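Local coordinates for pancreatic lipase related protein 2 (Equus caballus, PDB 1W52) that probably hydrolyses galactolipids and triacylglycerols, releasing fatty acids, as a secreted lipase of the alpha/beta-hydrolase superfamily, at residues H205-S209 and G233-P237; T338-V344 and L387-F393. All blocks are in the same frame, centred on the assembly; numbering follows the deposited sequence.

Contact 1: residues H205-S209 and G233-P237; sequences HTDAS and GKQMP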
loop_
_atom_site.group_PDB
_atom_site.type_symbol
_atom_site.label_atom_id
_atom_site.label_comp_id
_atom_site.label_asym_id
_atom_site.label_seq_id
_atom_site.Cartn_x
_atom_site.Cartn_y
_atom_site.Cartn_z
ATOM N N HIS A 205 -1.386 1.965 4.485
ATOM C CA HIS A 205 -2.343 2.975 4.963
ATOM C C HIS A 205 -2.567 4.032 3.869
ATOM O O HIS A 205 -1.680 4.846 3.621
ATOM C CB HIS A 205 -1.772 3.753 6.139
ATOM C CG HIS A 205 -1.466 2.940 7.368
ATOM N ND1 HIS A 205 -2.303 2.912 8.465
ATOM C CD2 HIS A 205 -0.365 2.223 7.714
ATOM C CE1 HIS A 205 -1.745 2.182 9.416
ATOM N NE2 HIS A 205 -0.576 1.742 8.981
ATOM N N THR A 206 -3.739 4.007 3.230
ATOM C CA THR A 206 -4.077 4.976 2.188
ATOM C C THR A 206 -5.183 5.972 2.537
ATOM O O THR A 206 -5.336 6.913 1.802
ATOM C CB THR A 206 -4.475 4.280 0.864
ATOM O OG1 THR A 206 -5.557 3.355 1.102
ATOM C CG2 THR A 206 -3.307 3.414 0.321
ATOM N N ASP A 207 -5.957 5.781 3.613
ATOM C CA ASP A 207 -7.126 6.648 3.872
ATOM C C ASP A 207 -7.253 6.934 5.356
ATOM O O ASP A 207 -8.324 6.925 5.921
ATOM C CB ASP A 207 -8.392 5.971 3.329
ATOM C CG ASP A 207 -9.636 6.884 3.305
ATOM O OD1 ASP A 207 -9.438 8.112 3.209
ATOM O OD2 ASP A 207 -10.822 6.438 3.365
ATOM N N ALA A 208 -6.116 7.240 5.964
ATOM C CA ALA A 208 -5.922 7.401 7.413
ATOM C C ALA A 208 -6.280 8.800 8.038
ATOM O O ALA A 208 -5.958 9.139 9.199
ATOM C CB ALA A 208 -4.474 7.083 7.685
ATOM N N SER A 209 -6.931 9.647 7.250
ATOM C CA SER A 209 -7.676 10.799 7.806
ATOM C C SER A 209 -8.644 10.251 8.866
ATOM O O SER A 209 -8.944 9.013 8.929
ATOM C CB SER A 209 -8.414 11.546 6.684
ATOM O OG SER A 209 -7.866 11.164 5.397
ATOM N N GLY A 233 -0.181 8.662 3.356
ATOM C CA GLY A 233 -1.312 7.852 3.731
ATOM C C GLY A 233 -2.661 8.498 4.001
ATOM O O GLY A 233 -3.590 7.810 4.379
ATOM N N LYS A 234 -2.794 9.795 3.778
ATOM C CA LYS A 234 -4.086 10.452 4.005
ATOM C C LYS A 234 -4.764 10.891 2.691
ATOM O O LYS A 234 -5.976 10.807 2.585
ATOM C CB LYS A 234 -3.925 11.603 5.015
ATOM C CG LYS A 234 -3.258 11.126 6.314
ATOM C CD LYS A 234 -3.672 11.852 7.613
ATOM C CE LYS A 234 -2.552 12.719 8.187
ATOM N NZ LYS A 234 -2.665 14.163 7.663
ATOM N N GLN A 235 -4.005 11.325 1.693
ATOM C CA GLN A 235 -4.600 11.787 0.461
ATOM C C GLN A 235 -3.760 11.235 -0.648
ATOM O O GLN A 235 -2.620 11.519 -0.768
ATOM C CB GLN A 235 -4.669 13.317 0.428
ATOM C CG GLN A 235 -5.695 13.959 1.505
ATOM C CD GLN A 235 -5.446 15.500 1.857
ATOM O OE1 GLN A 235 -4.538 16.145 1.309
ATOM N NE2 GLN A 235 -6.269 16.049 2.759
ATOM N N MET A 236 -4.331 10.349 -1.415
ATOM C CA MET A 236 -3.596 9.627 -2.411
ATOM C C MET A 236 -3.791 10.435 -3.681
ATOM O O MET A 236 -4.876 10.903 -3.919
ATOM C CB MET A 236 -4.174 8.205 -2.637
ATOM C CG MET A 236 -4.074 7.246 -1.499
ATOM S SD MET A 236 -2.443 7.168 -0.810
ATOM C CE MET A 236 -2.569 8.222 0.641
ATOM N N PRO A 237 -2.737 10.565 -4.485
ATOM C CA PRO A 237 -2.808 11.111 -5.825
ATOM C C PRO A 237 -3.682 10.295 -6.701
ATOM O O PRO A 237 -3.617 9.044 -6.617
ATOM C CB PRO A 237 -1.371 10.980 -6.304
ATOM C CG PRO A 237 -0.634 11.141 -5.078
ATOM C CD PRO A 237 -1.351 10.225 -4.155
#
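His205 follows strand 201-204 and meets the second loop with its backbone. His205 O lies 3.0 Å from Gly233 CA. A CB on residue 233 would clash with this oxygen, and the positive phi of Gly233 also suits glycine. The His205 ring turns away, stacks on Phe229 and hydrogen-bonds Met219 O and Asp227. Thr206 packs against Met236: Thr206 CB is 3.8 Å from Met236 CG, and Thr206 O is 3.3 Å from Met236 CE. The Thr206 hydroxyl is held outside the pair, by Asn264 O on helix 257-277. The CA-to-CB bond of Asp207 points away from 233-237. Its side chain touches Asn264, lies close to the predicted charge-relay residues Asp178 and His265, and accepts a weak hydrogen bond at OD2 from Phe217 N. Ala208 makes the one hydrogen bond between the segments, from Ala208 N to Gly233 O, at 3.0 Å and nearly straight. Ser209 closes the contact with OG 4.0 Å from Lys234 CB. The aliphatic part of Lys234 also passes Ala208, with Lys234 CD 3.9 Å from Ala208 O. These are two loops at the ends of neighbouring parallel strands, 201-204 and 226-230, of the hydrolase sheet. The polar link is between backbone atoms, and the side chains add van der Waals packing. The join thus depends on close backbone approach at Gly233, while the Asp207 side chain stays close to Asp178 and His265.

Contact 2: residues T338-V344 and L387-F393; sequences TSWRYRV and LDVDVNF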
loop_
_atom_site.group_PDB
_atom_site.type_symbol
_atom_site.label_atom_id
_atom_site.label_comp_id
_atom_site.label_asym_id
_atom_site.label_seq_id
_atom_site.Cartn_x
_atom_site.Cartn_y
_atom_site.Cartn_z
ATOM N N THR A 338 3.708 3.344 -10.235
ATOM C CA THR A 338 5.098 3.211 -9.795
ATOM C C THR A 338 5.830 4.525 -9.909
ATOM O O THR A 338 5.722 5.196 -10.901
ATOM C CB THR A 338 5.829 2.164 -10.600
ATOM O OG1 THR A 338 5.541 2.308 -11.993
ATOM C CG2 THR A 338 5.293 0.796 -10.271
ATOM N N SER A 339 6.556 4.905 -8.881
ATOM C CA SER A 339 7.362 6.093 -8.937
ATOM C C SER A 339 8.710 5.758 -8.337
ATOM O O SER A 339 8.829 4.949 -7.414
ATOM C CB SER A 339 6.732 7.237 -8.158
ATOM O OG SER A 339 7.726 8.004 -7.446
ATOM N N TRP A 340 9.736 6.390 -8.851
ATOM C CA TRP A 340 11.028 6.214 -8.285
ATOM C C TRP A 340 11.515 7.533 -7.782
ATOM O O TRP A 340 11.165 8.573 -8.305
ATOM C CB TRP A 340 11.922 5.686 -9.354
ATOM C CG TRP A 340 11.748 4.243 -9.518
ATOM C CD1 TRP A 340 12.457 3.299 -8.897
ATOM C CD2 TRP A 340 10.796 3.556 -10.350
ATOM N NE1 TRP A 340 12.027 2.054 -9.281
ATOM C CE2 TRP A 340 11.016 2.183 -10.188
ATOM C CE3 TRP A 340 9.783 3.961 -11.204
ATOM C CZ2 TRP A 340 10.275 1.192 -10.860
ATOM C CZ3 TRP A 340 9.020 2.941 -11.911
ATOM C CH2 TRP A 340 9.287 1.591 -11.724
ATOM N N ARG A 341 12.339 7.513 -6.768
ATOM C CA ARG A 341 12.698 8.745 -6.144
ATOM C C ARG A 341 14.141 9.054 -6.432
ATOM O O ARG A 341 15.009 8.180 -6.355
ATOM C CB ARG A 341 12.500 8.645 -4.666
ATOM C CG ARG A 341 12.629 9.935 -3.985
ATOM C CD ARG A 341 12.251 9.810 -2.548
ATOM N NE ARG A 341 12.054 11.059 -1.813
ATOM C CZ ARG A 341 11.029 11.873 -1.995
ATOM N NH1 ARG A 341 10.105 11.603 -2.948
ATOM N NH2 ARG A 341 10.923 12.963 -1.206
ATOM N N TYR A 342 14.389 10.318 -6.743
ATOM C CA TYR A 342 15.709 10.821 -7.054
ATOM C C TYR A 342 15.937 12.070 -6.244
ATOM O O TYR A 342 14.992 12.775 -5.959
ATOM C CB TYR A 342 15.756 11.105 -8.539
ATOM C CG TYR A 342 15.592 9.850 -9.388
ATOM C CD1 TYR A 342 14.357 9.496 -9.860
ATOM C CD2 TYR A 342 16.692 9.021 -9.724
ATOM C CE1 TYR A 342 14.177 8.350 -10.656
ATOM C CE2 TYR A 342 16.524 7.862 -10.522
ATOM C CZ TYR A 342 15.249 7.534 -10.995
ATOM O OH TYR A 342 14.983 6.412 -11.787
ATOM N N ARG A 343 17.160 12.330 -5.804
ATOM C CA ARG A 343 17.494 13.674 -5.277
ATOM C C ARG A 343 18.158 14.573 -6.338
ATOM O O ARG A 343 18.935 14.084 -7.175
ATOM C CB ARG A 343 18.426 13.599 -4.102
ATOM C CG ARG A 343 18.766 14.948 -3.604
ATOM C CD ARG A 343 19.438 14.912 -2.271
ATOM N NE ARG A 343 18.561 14.356 -1.256
ATOM C CZ ARG A 343 18.878 14.193 0.022
ATOM N NH1 ARG A 343 20.076 14.529 0.496
ATOM N NH2 ARG A 343 17.976 13.691 0.844
ATOM N N VAL A 344 17.846 15.875 -6.292
ATOM C CA VAL A 344 18.339 16.850 -7.286
ATOM C C VAL A 344 18.830 18.130 -6.623
ATOM O O VAL A 344 18.044 18.940 -6.126
ATOM C CB VAL A 344 17.307 17.205 -8.356
ATOM C CG1 VAL A 344 17.741 18.406 -9.051
ATOM C CG2 VAL A 344 17.147 16.079 -9.388
ATOM N N LEU A 387 16.267 19.312 -4.021
ATOM C CA LEU A 387 14.889 18.841 -3.814
ATOM C C LEU A 387 14.630 17.404 -4.364
ATOM O O LEU A 387 14.873 17.108 -5.541
ATOM C CB LEU A 387 13.870 19.831 -4.415
ATOM C CG LEU A 387 12.375 19.538 -4.181
ATOM C CD1 LEU A 387 11.849 20.175 -2.884
ATOM C CD2 LEU A 387 11.563 19.962 -5.401
ATOM N N ASP A 388 14.082 16.542 -3.507
ATOM C CA ASP A 388 13.782 15.165 -3.861
ATOM C C ASP A 388 12.565 15.119 -4.739
ATOM O O ASP A 388 11.675 15.903 -4.555
ATOM C CB ASP A 388 13.606 14.372 -2.576
ATOM C CG ASP A 388 14.915 14.278 -1.797
ATOM O OD1 ASP A 388 15.942 14.110 -2.498
ATOM O OD2 ASP A 388 15.054 14.375 -0.549
ATOM N N VAL A 389 12.538 14.248 -5.726
ATOM C CA VAL A 389 11.433 14.257 -6.669
ATOM C C VAL A 389 10.997 12.841 -7.085
ATOM O O VAL A 389 11.714 11.906 -6.850
ATOM C CB VAL A 389 11.754 15.128 -7.926
ATOM C CG1 VAL A 389 12.274 16.499 -7.523
ATOM C CG2 VAL A 389 12.716 14.413 -8.903
ATOM N N ASP A 390 9.830 12.687 -7.710
ATOM C CA ASP A 390 9.258 11.361 -7.906
ATOM C C ASP A 390 9.050 11.093 -9.384
ATOM O O ASP A 390 8.331 11.827 -10.054
ATOM C CB ASP A 390 7.957 11.229 -7.117
ATOM C CG ASP A 390 8.180 11.385 -5.617
ATOM O OD1 ASP A 390 8.956 10.596 -5.063
ATOM O OD2 ASP A 390 7.652 12.263 -4.900
ATOM N N VAL A 391 9.691 10.049 -9.905
ATOM C CA VAL A 391 9.657 9.787 -11.340
ATOM C C VAL A 391 8.667 8.674 -11.660
ATOM O O VAL A 391 8.987 7.513 -11.554
ATOM C CB VAL A 391 11.105 9.511 -11.958
ATOM C CG1 VAL A 391 11.024 9.151 -13.443
ATOM C CG2 VAL A 391 12.035 10.748 -11.798
ATOM N N ASN A 392 7.487 9.061 -12.115
ATOM C CA ASN A 392 6.388 8.145 -12.320
ATOM C C ASN A 392 6.696 7.056 -13.303
ATOM O O ASN A 392 5.792 6.392 -13.776
ATOM C CB ASN A 392 5.151 8.900 -12.813
ATOM C CG ASN A 392 4.790 10.077 -11.918
ATOM O OD1 ASN A 392 4.489 9.907 -10.727
ATOM N ND2 ASN A 392 4.848 11.289 -12.485
ATOM N N PHE A 393 7.958 6.883 -13.650
ATOM C CA PHE A 393 8.349 5.797 -14.537
ATOM C C PHE A 393 9.814 5.448 -14.467
ATOM O O PHE A 393 10.648 6.136 -13.868
ATOM C CB PHE A 393 7.990 6.107 -15.994
ATOM C CG PHE A 393 8.933 7.082 -16.659
ATOM C CD1 PHE A 393 9.520 6.770 -17.883
ATOM C CD2 PHE A 393 9.217 8.324 -16.065
ATOM C CE1 PHE A 393 10.372 7.667 -18.497
ATOM C CE2 PHE A 393 10.065 9.221 -16.665
ATOM C CZ PHE A 393 10.643 8.904 -17.886
#
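Two salt bridges tie the strands together on one face. Arg343 NE bonds Asp388 OD1 at 2.9 Å. Arg341 NH1 lies 2.6 Å from Asp390 OD1, a short salt bridge whose hydrogen bond is bent and weak. One face of the Arg341 guanidinium lies over Asp388, with Arg341 NH2 3.3 Å from Asp388 CB. That NH2 makes a weak hydrogen bond to Phe293 O of the catalytic domain. Between the backbones, Trp340 pairs with Val391: Trp340 N to Val391 O is 3.0 Å and Val391 N to Trp340 O is 2.6 Å. Tyr342 pairs likewise with Val389: Tyr342 N to Val389 O is 3.1 Å and Val389 N to Tyr342 O is 2.9 Å. Arg341 and Asp390 form the non-hydrogen-bonded pair between them. This is an antiparallel strand pair of the C-terminal PLAT domain, a beta-sandwich in this lipase family. The N-to-C directions of segments 340-344 and 387-391 make an angle of 149°, and their axes come within 4.6 Å. The other face carries Trp340, Tyr342, Val389 and Val391. There Tyr342 CD1 packs on Val391 CG2 at 3.3 Å, and Tyr342 also touches Ile395. Phe393 lies past strand 387-391, and Phe393 O is 3.5 Å from Trp340 CE3.

In the fold
Contact 1 lies in the catalytic domain and contact 2 in the C-terminal PLAT region. They follow one another along the chain, and contact 1 is complete before the first segment of contact 2 begins. Their centres are 19 Å apart. Their nearest atoms are about 7 Å apart, so they do not touch. Contact 1 is close to the predicted Ser154-Asp178-His265 triad: the Asp207 side chain is about 3 Å from that of Asp178 and about 4 Å from that of His265. The Asp207 side chain is also about 7 Å from a bound detergent molecule, DDQ. No annotated site lies near contact 2, and its centre is about 18 Å from the centre of the chain.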